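PDB 2WB7: PT26-6P from Thermococcus sp., which is of unknown function but is encoded by a mobile extrachromosomal element of euryarchaea and combines two immunoglobulin-like domains with a helical domain. Local coordinates for residues A[439-444]-A[497-502]; A[488-493]-A[507-512]; A[50-55]-A[72-77]; A[167-172]-A[206-211]. All blocks are in the same frame, centred on the assembly; numbering follows the deposited sequence.

Interaction 1: A[439-444]-A[497-502]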
loop_
_atom_site.group_PDB
_atom_site.type_symbol
_atom_site.label_atom_id
_atom_site.label_comp_id
_atom_site.label_asym_id
_atom_site.label_seq_id
_atom_site.Cartn_x
_atom_site.Cartn_y
_atom_site.Cartn_z
HETATM N N MSE A 439 27.948 -8.361 18.995
HETATM C CA MSE A 439 27.531 -7.045 18.498
HETATM C C MSE A 439 26.326 -6.526 19.258
HETATM O O MSE A 439 25.697 -5.566 18.838
HETATM C CB MSE A 439 27.139 -7.108 17.026
HETATM C CG MSE A 439 28.107 -7.801 16.155
HETATM SE SE MSE A 439 29.601 -6.661 15.865
HETATM C CE MSE A 439 28.665 -5.105 15.225
ATOM N N ASN A 440 25.977 -7.170 20.360
ATOM C CA ASN A 440 24.813 -6.727 21.121
ATOM C C ASN A 440 23.629 -6.379 20.196
ATOM O O ASN A 440 23.043 -5.310 20.292
ATOM C CB ASN A 440 25.183 -5.526 22.005
ATOM C CG ASN A 440 24.093 -5.171 23.005
ATOM O OD1 ASN A 440 23.277 -6.023 23.404
ATOM N ND2 ASN A 440 24.063 -3.899 23.411
ATOM N N ASN A 441 23.299 -7.291 19.292
ATOM C CA ASN A 441 22.137 -7.163 18.420
ATOM C C ASN A 441 20.986 -8.006 18.961
ATOM O O ASN A 441 20.977 -9.230 18.794
ATOM C CB ASN A 441 22.516 -7.630 17.025
ATOM C CG ASN A 441 21.422 -7.420 16.024
ATOM O OD1 ASN A 441 20.253 -7.744 16.267
ATOM N ND2 ASN A 441 21.792 -6.885 14.873
ATOM N N GLU A 442 20.026 -7.360 19.615
ATOM C CA GLU A 442 19.000 -8.096 20.338
ATOM C C GLU A 442 18.233 -9.044 19.424
ATOM O O GLU A 442 18.002 -10.203 19.789
ATOM C CB GLU A 442 18.034 -7.157 21.068
ATOM C CG GLU A 442 18.711 -5.908 21.684
ATOM C CD GLU A 442 19.330 -6.137 23.085
ATOM O OE1 GLU A 442 18.559 -6.420 24.043
ATOM O OE2 GLU A 442 20.584 -5.996 23.227
ATOM N N ASN A 443 17.847 -8.572 18.239
ATOM C CA ASN A 443 16.998 -9.377 17.350
ATOM C C ASN A 443 17.724 -10.598 16.812
ATOM O O ASN A 443 17.195 -11.709 16.847
ATOM C CB ASN A 443 16.470 -8.557 16.178
ATOM C CG ASN A 443 15.930 -7.216 16.604
ATOM O OD1 ASN A 443 14.721 -7.007 16.632
ATOM N ND2 ASN A 443 16.832 -6.295 16.950
ATOM N N ALA A 444 18.935 -10.386 16.307
ATOM C CA ALA A 444 19.738 -11.491 15.825
ATOM C C ALA A 444 19.860 -12.522 16.943
ATOM O O ALA A 444 19.676 -13.707 16.724
ATOM C CB ALA A 444 21.096 -11.007 15.372
ATOM N N LYS A 497 20.372 -11.688 8.329
ATOM C CA LYS A 497 19.911 -10.408 7.829
ATOM C C LYS A 497 19.958 -9.338 8.907
ATOM O O LYS A 497 20.439 -8.235 8.665
ATOM C CB LYS A 497 18.503 -10.549 7.266
ATOM C CG LYS A 497 18.507 -11.111 5.861
ATOM C CD LYS A 497 17.250 -11.846 5.511
ATOM C CE LYS A 497 17.387 -12.416 4.108
ATOM N NZ LYS A 497 16.107 -12.995 3.625
ATOM N N ALA A 498 19.465 -9.659 10.101
ATOM C CA ALA A 498 19.511 -8.710 11.211
ATOM C C ALA A 498 20.940 -8.207 11.423
ATOM O O ALA A 498 21.189 -7.008 11.420
ATOM C CB ALA A 498 18.969 -9.329 12.468
ATOM N N LEU A 499 21.884 -9.125 11.570
ATOM C CA LEU A 499 23.292 -8.769 11.742
ATOM C C LEU A 499 23.924 -7.914 10.646
ATOM O O LEU A 499 24.929 -7.267 10.898
ATOM C CB LEU A 499 24.137 -10.028 11.886
ATOM C CG LEU A 499 24.012 -10.784 13.198
ATOM C CD1 LEU A 499 24.774 -12.100 13.069
ATOM C CD2 LEU A 499 24.531 -9.921 14.363
ATOM N N ASN A 500 23.386 -7.925 9.429
ATOM C CA ASN A 500 24.030 -7.185 8.340
ATOM C C ASN A 500 23.253 -6.034 7.747
ATOM O O ASN A 500 23.502 -5.652 6.606
ATOM C CB ASN A 500 24.453 -8.109 7.214
ATOM C CG ASN A 500 25.434 -9.135 7.672
ATOM O OD1 ASN A 500 25.086 -10.012 8.460
ATOM N ND2 ASN A 500 26.684 -9.027 7.205
ATOM N N GLY A 501 22.325 -5.477 8.512
ATOM C CA GLY A 501 21.692 -4.238 8.100
ATOM C C GLY A 501 20.399 -4.370 7.323
ATOM O O GLY A 501 19.998 -3.440 6.626
ATOM N N ASP A 502 19.727 -5.505 7.441
ATOM C CA ASP A 502 18.407 -5.624 6.862
ATOM C C ASP A 502 17.448 -6.208 7.864
ATOM O O ASP A 502 17.014 -7.345 7.731
ATOM C CB ASP A 502 18.443 -6.491 5.615
ATOM C CG ASP A 502 17.163 -6.406 4.818
ATOM O OD1 ASP A 502 16.203 -5.792 5.328
ATOM O OD2 ASP A 502 17.117 -6.961 3.691
#
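Lys497 O is the best-held polar atom here: two backbone N-H groups grip it, Asn500 N and Asp502 N, each at 3.1 Å, and they curl the chain round as helix 471-499 gives way to a turn. Facing this turn is the start of helix 442-465, where Asn441 stands at the N-cap. Its CG lies anti to the backbone N (chi1 -175°), which swings OD1 back over the first turn to accept from Ala444 N at 3.0 Å. That bond is nearly straight, 171° at the hydrogen, although the donor sits above the plane of the side-chain carbonyl. The other branch of the amide points across the contact, with Asn441 ND2 3.5 Å from Ala498 O. Below the amide the packing is apolar. Ala444 CB rests against Leu499 CG at 3.6 Å and meets Ala498 CB at 4.0 Å, while the CD2 branch of Leu499 reaches Asn441 CB. An alanine at Asn441 would remove the capping carbonyl and would probably leave Ala444 N without its partner, loosening the helix start against Ala498. Leu499 also touches Leu432 and Lys435 of helix 408-438. That helix ends in a Schellman motif with Asn440 as its C-prime residue, which runs straight into the N-cap of the next, a tight turn joining consecutive helices of the helical domain.

Interaction 2: A[488-493]-A[507-512]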
loop_
_atom_site.group_PDB
_atom_site.type_symbol
_atom_site.label_atom_id
_atom_site.label_comp_id
_atom_site.label_asym_id
_atom_site.label_seq_id
_atom_site.Cartn_x
_atom_site.Cartn_y
_atom_site.Cartn_z
ATOM N N GLY A 488 13.746 -23.369 11.577
ATOM C CA GLY A 488 15.123 -23.087 11.919
ATOM C C GLY A 488 15.860 -22.445 10.770
ATOM O O GLY A 488 16.642 -21.505 10.970
ATOM N N ASP A 489 15.622 -22.942 9.558
ATOM C CA ASP A 489 16.234 -22.337 8.367
ATOM C C ASP A 489 15.851 -20.864 8.220
ATOM O O ASP A 489 16.684 -20.024 7.872
ATOM C CB ASP A 489 15.904 -23.129 7.103
ATOM C CG ASP A 489 16.658 -24.454 7.040
ATOM O OD1 ASP A 489 17.695 -24.593 7.743
ATOM O OD2 ASP A 489 16.225 -25.358 6.289
ATOM N N TYR A 490 14.592 -20.553 8.517
ATOM C CA TYR A 490 14.127 -19.174 8.448
ATOM C C TYR A 490 14.880 -18.345 9.474
ATOM O O TYR A 490 15.443 -17.304 9.136
ATOM C CB TYR A 490 12.619 -19.075 8.716
ATOM C CG TYR A 490 11.727 -19.446 7.548
ATOM C CD1 TYR A 490 11.912 -18.877 6.296
ATOM C CD2 TYR A 490 10.684 -20.361 7.705
ATOM C CE1 TYR A 490 11.085 -19.212 5.209
ATOM C CE2 TYR A 490 9.844 -20.693 6.638
ATOM C CZ TYR A 490 10.057 -20.113 5.394
ATOM O OH TYR A 490 9.233 -20.450 4.351
ATOM N N TYR A 491 14.880 -18.816 10.724
ATOM C CA TYR A 491 15.523 -18.103 11.838
ATOM C C TYR A 491 16.958 -17.741 11.523
ATOM O O TYR A 491 17.435 -16.654 11.853
ATOM C CB TYR A 491 15.462 -18.916 13.130
ATOM C CG TYR A 491 14.208 -18.651 13.931
ATOM C CD1 TYR A 491 13.436 -19.689 14.393
ATOM C CD2 TYR A 491 13.791 -17.348 14.198
ATOM C CE1 TYR A 491 12.299 -19.461 15.111
ATOM C CE2 TYR A 491 12.650 -17.102 14.915
ATOM C CZ TYR A 491 11.907 -18.169 15.373
ATOM O OH TYR A 491 10.754 -17.954 16.082
ATOM N N VAL A 492 17.631 -18.653 10.842
ATOM C CA VAL A 492 19.019 -18.457 10.493
ATOM C C VAL A 492 19.151 -17.379 9.426
ATOM O O VAL A 492 20.033 -16.499 9.514
ATOM C CB VAL A 492 19.640 -19.753 9.984
ATOM C CG1 VAL A 492 20.804 -19.436 9.057
ATOM C CG2 VAL A 492 20.058 -20.656 11.177
ATOM N N ASN A 493 18.285 -17.439 8.411
ATOM C CA ASN A 493 18.168 -16.331 7.478
ATOM C C ASN A 493 17.916 -15.019 8.224
ATOM O O ASN A 493 18.564 -14.007 7.950
ATOM C CB ASN A 493 17.060 -16.591 6.464
ATOM C CG ASN A 493 17.515 -17.478 5.317
ATOM O OD1 ASN A 493 18.058 -17.000 4.318
ATOM N ND2 ASN A 493 17.291 -18.773 5.451
ATOM N N LYS A 507 12.602 -9.506 9.803
ATOM C CA LYS A 507 11.368 -9.676 10.557
ATOM C C LYS A 507 10.371 -10.531 9.794
ATOM O O LYS A 507 9.546 -11.238 10.373
ATOM C CB LYS A 507 10.767 -8.321 10.914
ATOM C CG LYS A 507 11.593 -7.525 11.907
ATOM C CD LYS A 507 10.971 -6.144 12.140
ATOM C CE LYS A 507 11.141 -5.699 13.594
ATOM N NZ LYS A 507 10.518 -4.361 13.824
ATOM N N ILE A 508 10.452 -10.474 8.478
ATOM C CA ILE A 508 9.627 -11.359 7.673
ATOM C C ILE A 508 10.054 -12.823 7.884
ATOM O O ILE A 508 9.234 -13.697 8.231
ATOM C CB ILE A 508 9.700 -10.998 6.187
ATOM C CG1 ILE A 508 8.980 -9.661 5.931
ATOM C CG2 ILE A 508 9.098 -12.106 5.376
ATOM C CD1 ILE A 508 9.391 -8.955 4.667
ATOM N N ASP A 509 11.345 -13.087 7.696
ATOM C CA ASP A 509 11.857 -14.423 7.942
ATOM C C ASP A 509 11.427 -14.915 9.332
ATOM O O ASP A 509 10.901 -16.018 9.455
ATOM C CB ASP A 509 13.374 -14.454 7.759
ATOM C CG ASP A 509 13.783 -14.289 6.307
ATOM O OD1 ASP A 509 12.992 -14.712 5.437
ATOM O OD2 ASP A 509 14.886 -13.750 6.035
ATOM N N ALA A 510 11.615 -14.085 10.358
ATOM C CA ALA A 510 11.310 -14.495 11.729
ATOM C C ALA A 510 9.847 -14.821 11.898
ATOM O O ALA A 510 9.499 -15.750 12.619
ATOM C CB ALA A 510 11.737 -13.440 12.729
ATOM N N GLU A 511 8.988 -14.078 11.214
ATOM C CA GLU A 511 7.549 -14.354 11.236
ATOM C C GLU A 511 7.194 -15.679 10.565
ATOM O O GLU A 511 6.332 -16.433 11.049
ATOM C CB GLU A 511 6.790 -13.230 10.558
ATOM C CG GLU A 511 5.399 -13.627 10.082
ATOM C CD GLU A 511 4.443 -13.898 11.235
ATOM O OE1 GLU A 511 4.650 -13.314 12.330
ATOM O OE2 GLU A 511 3.498 -14.704 11.047
ATOM N N LYS A 512 7.840 -15.954 9.433
ATOM C CA LYS A 512 7.658 -17.240 8.757
ATOM C C LYS A 512 8.084 -18.361 9.677
ATOM O O LYS A 512 7.430 -19.399 9.740
ATOM C CB LYS A 512 8.484 -17.318 7.477
ATOM C CG LYS A 512 8.047 -16.346 6.407
ATOM C CD LYS A 512 6.537 -16.405 6.224
ATOM C CE LYS A 512 6.128 -17.513 5.265
ATOM N NZ LYS A 512 4.635 -17.575 5.122
#
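The ring of Tyr490 carries the close-packed half of this contact. With CG anti to its carbonyl carbon (chi1 -79°), the ring lies flat beneath Lys512 CB, which sits 3.6 Å from the ring centroid and only 5° off the normal, a CH-pi contact almost exactly over the centre. Beside it, Tyr490 CB meets Asp509 O at 3.6 Å, and Asn493 CB comes equally near Asp509 OD2. The amide of Asn493 turns back on its own helix: ND2 donates to Asp489 O at 2.8 Å, so that carbonyl serves both ND2 and the backbone N of Asn493. Helices 471-499 and 503-523 form an antiparallel helical hairpin, the two short segments running at 164° with their axes 7.8 Å apart. Polar ends leave the interface for partners elsewhere: Tyr490 OH bonds to Ser237 O, Asp509 binds Ser382 and Lys497, and Lys512 NZ pairs with Asp12 and Glu515. On the looser, partly exposed side, Tyr491 starts out away from the other helix and only the far part of its ring comes back toward it, CE2 standing 4.4 Å from Ala510 CB. There Tyr491 leans on Ala451 and Glu454 of helix 442-465, and Ala510 touches Tyr447.

Interaction 3: A[50-55]-A[72-77]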
loop_
_atom_site.group_PDB
_atom_site.type_symbol
_atom_site.label_atom_id
_atom_site.label_comp_id
_atom_site.label_asym_id
_atom_site.label_seq_id
_atom_site.Cartn_x
_atom_site.Cartn_y
_atom_site.Cartn_z
ATOM N N GLN A 50 -23.912 36.930 3.200
ATOM C CA GLN A 50 -24.796 36.789 2.049
ATOM C C GLN A 50 -24.650 35.414 1.404
ATOM O O GLN A 50 -25.311 35.111 0.406
ATOM C CB GLN A 50 -24.492 37.869 1.002
ATOM C CG GLN A 50 -24.590 39.311 1.495
ATOM C CD GLN A 50 -23.260 39.833 2.006
ATOM O OE1 GLN A 50 -22.466 39.081 2.586
ATOM N NE2 GLN A 50 -23.001 41.131 1.787
ATOM N N VAL A 51 -23.750 34.604 1.957
ATOM C CA VAL A 51 -23.500 33.256 1.469
ATOM C C VAL A 51 -23.008 32.391 2.631
ATOM O O VAL A 51 -22.149 32.803 3.413
ATOM C CB VAL A 51 -22.443 33.250 0.350
ATOM C CG1 VAL A 51 -22.337 31.875 -0.261
ATOM C CG2 VAL A 51 -22.777 34.273 -0.704
ATOM N N LEU A 52 -23.583 31.203 2.761
ATOM C CA LEU A 52 -23.091 30.221 3.710
ATOM C C LEU A 52 -22.117 29.328 2.956
ATOM O O LEU A 52 -22.400 28.910 1.831
ATOM C CB LEU A 52 -24.238 29.394 4.294
ATOM C CG LEU A 52 -24.925 29.945 5.548
ATOM C CD1 LEU A 52 -23.942 30.046 6.739
ATOM C CD2 LEU A 52 -25.560 31.289 5.238
ATOM N N ILE A 53 -20.960 29.055 3.556
ATOM C CA ILE A 53 -19.932 28.257 2.892
ATOM C C ILE A 53 -19.676 26.966 3.652
ATOM O O ILE A 53 -19.414 26.997 4.853
ATOM C CB ILE A 53 -18.604 29.034 2.772
ATOM C CG1 ILE A 53 -18.868 30.460 2.269
ATOM C CG2 ILE A 53 -17.628 28.281 1.875
ATOM C CD1 ILE A 53 -17.614 31.251 1.899
ATOM N N HIS A 54 -19.768 25.840 2.944
ATOM C CA HIS A 54 -19.409 24.531 3.489
ATOM C C HIS A 54 -18.373 23.822 2.622
ATOM O O HIS A 54 -18.460 23.830 1.384
ATOM C CB HIS A 54 -20.647 23.660 3.647
ATOM C CG HIS A 54 -21.644 24.213 4.616
ATOM N ND1 HIS A 54 -21.637 23.886 5.956
ATOM C CD2 HIS A 54 -22.665 25.089 4.445
ATOM C CE1 HIS A 54 -22.614 24.533 6.568
ATOM N NE2 HIS A 54 -23.253 25.268 5.674
ATOM N N ILE A 55 -17.389 23.224 3.291
ATOM C CA ILE A 55 -16.327 22.456 2.638
ATOM C C ILE A 55 -16.407 20.980 3.017
ATOM O O ILE A 55 -16.529 20.632 4.203
ATOM C CB ILE A 55 -14.929 22.985 3.019
ATOM C CG1 ILE A 55 -14.839 24.484 2.748
ATOM C CG2 ILE A 55 -13.846 22.239 2.260
ATOM C CD1 ILE A 55 -13.588 25.111 3.291
ATOM N N ARG A 72 -19.823 23.857 -0.935
ATOM C CA ARG A 72 -21.228 24.149 -1.117
ATOM C C ARG A 72 -21.599 25.567 -0.661
ATOM O O ARG A 72 -21.436 25.920 0.511
ATOM C CB ARG A 72 -22.063 23.114 -0.384
ATOM C CG ARG A 72 -23.534 23.372 -0.432
ATOM C CD ARG A 72 -24.206 22.523 0.606
ATOM N NE ARG A 72 -25.519 22.079 0.163
ATOM C CZ ARG A 72 -25.716 21.047 -0.651
ATOM N NH1 ARG A 72 -24.672 20.354 -1.110
ATOM N NH2 ARG A 72 -26.959 20.711 -1.001
ATOM N N LEU A 73 -22.109 26.366 -1.595
ATOM C CA LEU A 73 -22.511 27.741 -1.321
ATOM C C LEU A 73 -24.036 27.878 -1.244
ATOM O O LEU A 73 -24.725 27.604 -2.220
ATOM C CB LEU A 73 -21.993 28.648 -2.433
ATOM C CG LEU A 73 -20.519 28.523 -2.824
ATOM C CD1 LEU A 73 -20.158 29.580 -3.851
ATOM C CD2 LEU A 73 -19.658 28.661 -1.598
ATOM N N GLU A 74 -24.562 28.299 -0.097
ATOM C CA GLU A 74 -25.992 28.601 0.016
ATOM C C GLU A 74 -26.279 30.087 -0.110
ATOM O O GLU A 74 -25.782 30.890 0.673
ATOM C CB GLU A 74 -26.555 28.132 1.356
ATOM C CG GLU A 74 -26.040 26.787 1.809
ATOM C CD GLU A 74 -26.057 26.651 3.338
ATOM O OE1 GLU A 74 -25.328 25.769 3.869
ATOM O OE2 GLU A 74 -26.775 27.449 4.005
ATOM N N ILE A 75 -27.085 30.452 -1.097
ATOM C CA ILE A 75 -27.666 31.782 -1.129
ATOM C C ILE A 75 -28.983 31.765 -0.341
ATOM O O ILE A 75 -29.965 31.183 -0.791
ATOM C CB ILE A 75 -27.926 32.252 -2.565
ATOM C CG1 ILE A 75 -26.838 31.736 -3.518
ATOM C CG2 ILE A 75 -28.049 33.757 -2.615
ATOM C CD1 ILE A 75 -25.455 32.187 -3.194
ATOM N N PRO A 76 -28.999 32.395 0.848
ATOM C CA PRO A 76 -30.237 32.403 1.622
ATOM C C PRO A 76 -31.281 33.282 0.950
ATOM O O PRO A 76 -30.928 34.234 0.256
ATOM C CB PRO A 76 -29.825 33.014 2.962
ATOM C CG PRO A 76 -28.490 33.654 2.750
ATOM C CD PRO A 76 -27.978 33.303 1.396
ATOM N N ASN A 77 -32.552 32.961 1.144
ATOM C CA ASN A 77 -33.628 33.769 0.590
ATOM C C ASN A 77 -33.551 35.227 1.055
ATOM O O ASN A 77 -32.973 35.513 2.095
ATOM C CB ASN A 77 -34.977 33.173 0.983
ATOM C CG ASN A 77 -36.012 33.335 -0.096
ATOM O OD1 ASN A 77 -35.986 34.306 -0.858
ATOM N ND2 ASN A 77 -36.923 32.377 -0.186
#
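A beta hairpin of strands 52-62 and 66-75, part of the first immunoglobulin-like domain, is caught here near its open end. Leu52 faces Glu74 and His54 faces Arg72 as hydrogen-bonded pairs, with Ile53 and Leu73 a non-hydrogen-bonded pair between them. Leu52 N and Glu74 N each give a 3.0 Å bond to the other residue's O, and Arg72 N reaches His54 O at 2.7 Å while His54 N returns a bond to Arg72 O. All four lie in the planes of their carbonyls. On the face with Leu52 and His54, the Glu74 chain runs extended beyond CG and crosses Leu52 obliquely, its carboxylate lying over Leu52 CB. The carboxylate ends beside the edge of the diagonal His54 ring, with ring and carboxylate planes 13° apart. An alanine at Glu74 would take away this carboxylate and would probably leave Leu52 less covered. The opposite face is apolar: Leu73 CB meets Val51 CG1 at 3.9 Å, and Leu73 CD2 lies alongside Ile53 CG2 at 4.0 Å. Both outer edges of the hairpin are paired, strand 39-44 bonding to Ile55 and strand 120-129 beside Leu73, where Arg72 also forms a salt bridge with Asp123. The apolar face packs on Val85 and Ile87 of strand 85-96, Val169 of strand 163-178 and Leu210 of strand 198-213.

Interaction 4: A[167-172]-A[206-211]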
loop_
_atom_site.group_PDB
_atom_site.type_symbol
_atom_site.label_atom_id
_atom_site.label_comp_id
_atom_site.label_asym_id
_atom_site.label_seq_id
_atom_site.Cartn_x
_atom_site.Cartn_y
_atom_site.Cartn_z
ATOM N N VAL A 167 -11.334 28.869 1.643
ATOM C CA VAL A 167 -12.124 29.311 0.506
ATOM C C VAL A 167 -12.445 30.799 0.612
ATOM O O VAL A 167 -12.702 31.323 1.702
ATOM C CB VAL A 167 -13.445 28.531 0.422
ATOM C CG1 VAL A 167 -14.179 28.856 -0.879
ATOM C CG2 VAL A 167 -13.184 27.033 0.541
ATOM N N ILE A 168 -12.433 31.484 -0.522
ATOM C CA ILE A 168 -12.746 32.901 -0.537
ATOM C C ILE A 168 -13.780 33.195 -1.604
ATOM O O ILE A 168 -13.567 32.923 -2.784
ATOM C CB ILE A 168 -11.489 33.750 -0.746
ATOM C CG1 ILE A 168 -10.529 33.521 0.423
ATOM C CG2 ILE A 168 -11.855 35.226 -0.879
ATOM C CD1 ILE A 168 -9.300 34.433 0.431
ATOM N N VAL A 169 -14.918 33.728 -1.167
ATOM C CA VAL A 169 -15.992 34.079 -2.080
ATOM C C VAL A 169 -16.119 35.594 -2.173
ATOM O O VAL A 169 -16.136 36.301 -1.155
ATOM C CB VAL A 169 -17.350 33.462 -1.659
ATOM C CG1 VAL A 169 -18.379 33.587 -2.797
ATOM C CG2 VAL A 169 -17.165 32.013 -1.223
ATOM N N LYS A 170 -16.224 36.076 -3.402
ATOM C CA LYS A 170 -16.338 37.493 -3.652
ATOM C C LYS A 170 -17.464 37.766 -4.634
ATOM O O LYS A 170 -17.773 36.937 -5.501
ATOM C CB LYS A 170 -15.020 38.032 -4.202
ATOM C CG LYS A 170 -13.878 37.945 -3.214
ATOM C CD LYS A 170 -12.621 38.594 -3.773
ATOM C CE LYS A 170 -11.472 38.470 -2.783
ATOM N NZ LYS A 170 -10.205 39.053 -3.323
ATOM N N GLY A 171 -18.074 38.937 -4.487
ATOM C CA GLY A 171 -19.154 39.368 -5.356
ATOM C C GLY A 171 -19.966 40.438 -4.664
ATOM O O GLY A 171 -19.515 41.017 -3.666
ATOM N N TYR A 172 -21.172 40.692 -5.167
ATOM C CA TYR A 172 -22.007 41.750 -4.611
ATOM C C TYR A 172 -23.489 41.413 -4.576
ATOM O O TYR A 172 -23.995 40.695 -5.443
ATOM C CB TYR A 172 -21.827 43.016 -5.428
ATOM C CG TYR A 172 -22.312 42.872 -6.853
ATOM C CD1 TYR A 172 -23.651 43.050 -7.174
ATOM C CD2 TYR A 172 -21.429 42.562 -7.874
ATOM C CE1 TYR A 172 -24.093 42.930 -8.471
ATOM C CE2 TYR A 172 -21.863 42.441 -9.176
ATOM C CZ TYR A 172 -23.194 42.628 -9.472
ATOM O OH TYR A 172 -23.634 42.502 -10.774
ATOM N N ILE A 206 -23.846 46.061 -3.185
ATOM C CA ILE A 206 -23.078 45.982 -1.942
ATOM C C ILE A 206 -22.049 44.844 -1.949
ATOM O O ILE A 206 -22.410 43.670 -1.901
ATOM C CB ILE A 206 -24.018 45.787 -0.740
ATOM C CG1 ILE A 206 -25.086 46.885 -0.718
ATOM C CG2 ILE A 206 -23.224 45.750 0.555
ATOM C CD1 ILE A 206 -26.333 46.512 0.078
ATOM N N ASP A 207 -20.769 45.196 -1.982
ATOM C CA ASP A 207 -19.695 44.214 -2.053
ATOM C C ASP A 207 -19.501 43.374 -0.792
ATOM O O ASP A 207 -19.705 43.850 0.331
ATOM C CB ASP A 207 -18.393 44.911 -2.417
ATOM C CG ASP A 207 -18.412 45.433 -3.822
ATOM O OD1 ASP A 207 -17.495 46.196 -4.201
ATOM O OD2 ASP A 207 -19.359 45.075 -4.550
ATOM N N PHE A 208 -19.118 42.111 -0.992
ATOM C CA PHE A 208 -18.731 41.243 0.111
ATOM C C PHE A 208 -17.515 40.405 -0.257
ATOM O O PHE A 208 -17.238 40.134 -1.431
ATOM C CB PHE A 208 -19.887 40.330 0.548
ATOM C CG PHE A 208 -20.373 39.414 -0.536
ATOM C CD1 PHE A 208 -19.767 38.175 -0.752
ATOM C CD2 PHE A 208 -21.430 39.790 -1.345
ATOM C CE1 PHE A 208 -20.205 37.333 -1.761
ATOM C CE2 PHE A 208 -21.883 38.948 -2.352
ATOM C CZ PHE A 208 -21.264 37.719 -2.565
ATOM N N THR A 209 -16.777 40.024 0.773
ATOM C CA THR A 209 -15.711 39.065 0.645
ATOM C C THR A 209 -15.892 38.097 1.800
ATOM O O THR A 209 -15.688 38.445 2.965
ATOM C CB THR A 209 -14.334 39.722 0.722
ATOM O OG1 THR A 209 -14.084 40.439 -0.491
ATOM C CG2 THR A 209 -13.260 38.661 0.913
ATOM N N LEU A 210 -16.342 36.892 1.480
ATOM C CA LEU A 210 -16.553 35.898 2.510
ATOM C C LEU A 210 -15.428 34.886 2.441
ATOM O O LEU A 210 -14.873 34.612 1.366
ATOM C CB LEU A 210 -17.940 35.257 2.370
ATOM C CG LEU A 210 -19.087 36.275 2.510
ATOM C CD1 LEU A 210 -20.464 35.619 2.398
ATOM C CD2 LEU A 210 -18.980 37.067 3.815
ATOM N N LYS A 211 -15.067 34.358 3.597
ATOM C CA LYS A 211 -13.938 33.462 3.685
ATOM C C LYS A 211 -14.218 32.390 4.725
ATOM O O LYS A 211 -14.673 32.681 5.834
ATOM C CB LYS A 211 -12.669 34.245 4.024
ATOM C CG LYS A 211 -11.722 33.529 4.978
ATOM C CD LYS A 211 -10.745 34.527 5.610
ATOM C CE LYS A 211 -9.905 33.882 6.711
ATOM N NZ LYS A 211 -8.989 32.839 6.160
#
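The ring of Phe208 packs over Gly171 of the neighbouring antiparallel strand. Phe208 has its CG between the backbone N and the carbonyl carbon (chi1 61°), which folds the ring over that strand. Gly171 O lies over one face, offset toward the rim, and Gly171 CA stands 4.2 Å from the ring centroid as a CH-pi contact. A CB on Gly171 would come up tightly against Phe208 CZ, so the bare backbone is what lets the ring lie there, an arrangement known in beta sheets as aromatic rescue of glycine. Beneath the ring, Phe208 N donates to Gly171 O at 2.9 Å, nearly along the C=O axis, whereas the return bond from Gly171 N to Phe208 O is weak at 3.4 Å. The next hydrogen-bonded pair is firmer: Val169 N to Leu210 O and Leu210 N to Val169 O are both 2.7 Å. On the same face as the ring, Val169 CG1 approaches Phe208 CE1 at 4.3 Å. The other face carries Ile168, Lys170 and Thr209; the extended Lys170 chain runs alongside Thr209, Lys170 CG 3.7 Å from Thr209 OG1, and Ile168 CG2 lies beside Thr209 CG2. Tyr172, at the end, stacks its ring on that of His86. Strand 163-178 is flanked on its other edge by strand 85-96, which bonds to Ile168, Lys170 and Tyr172. The face with Val169, Phe208 and Leu210 turns toward the 52-62 hairpin, where Ile53 meets Val169 and Leu210, and Gln50 and Val51 meet Phe208.

Along the chain, interaction 3 closes before interaction 4 opens, and both precede interactions 1 and 2, whose segments alternate. Interactions 3 and 4 have centres 11 Å apart and lie on two different sheets that pack face to face, Ile53 against Val169, Ile55 against Val167 and Val51 against Leu210. Interactions 1 and 2, with centres 13 Å apart, share helix 471-499 in the helical domain and are tied by the salt bridge from Lys497 to Asp509. The two pairs sit on opposite sides of the chain's centre, about 60 Å between centres, so an elongated molecule carries a beta core toward one end and a helical bundle at the other.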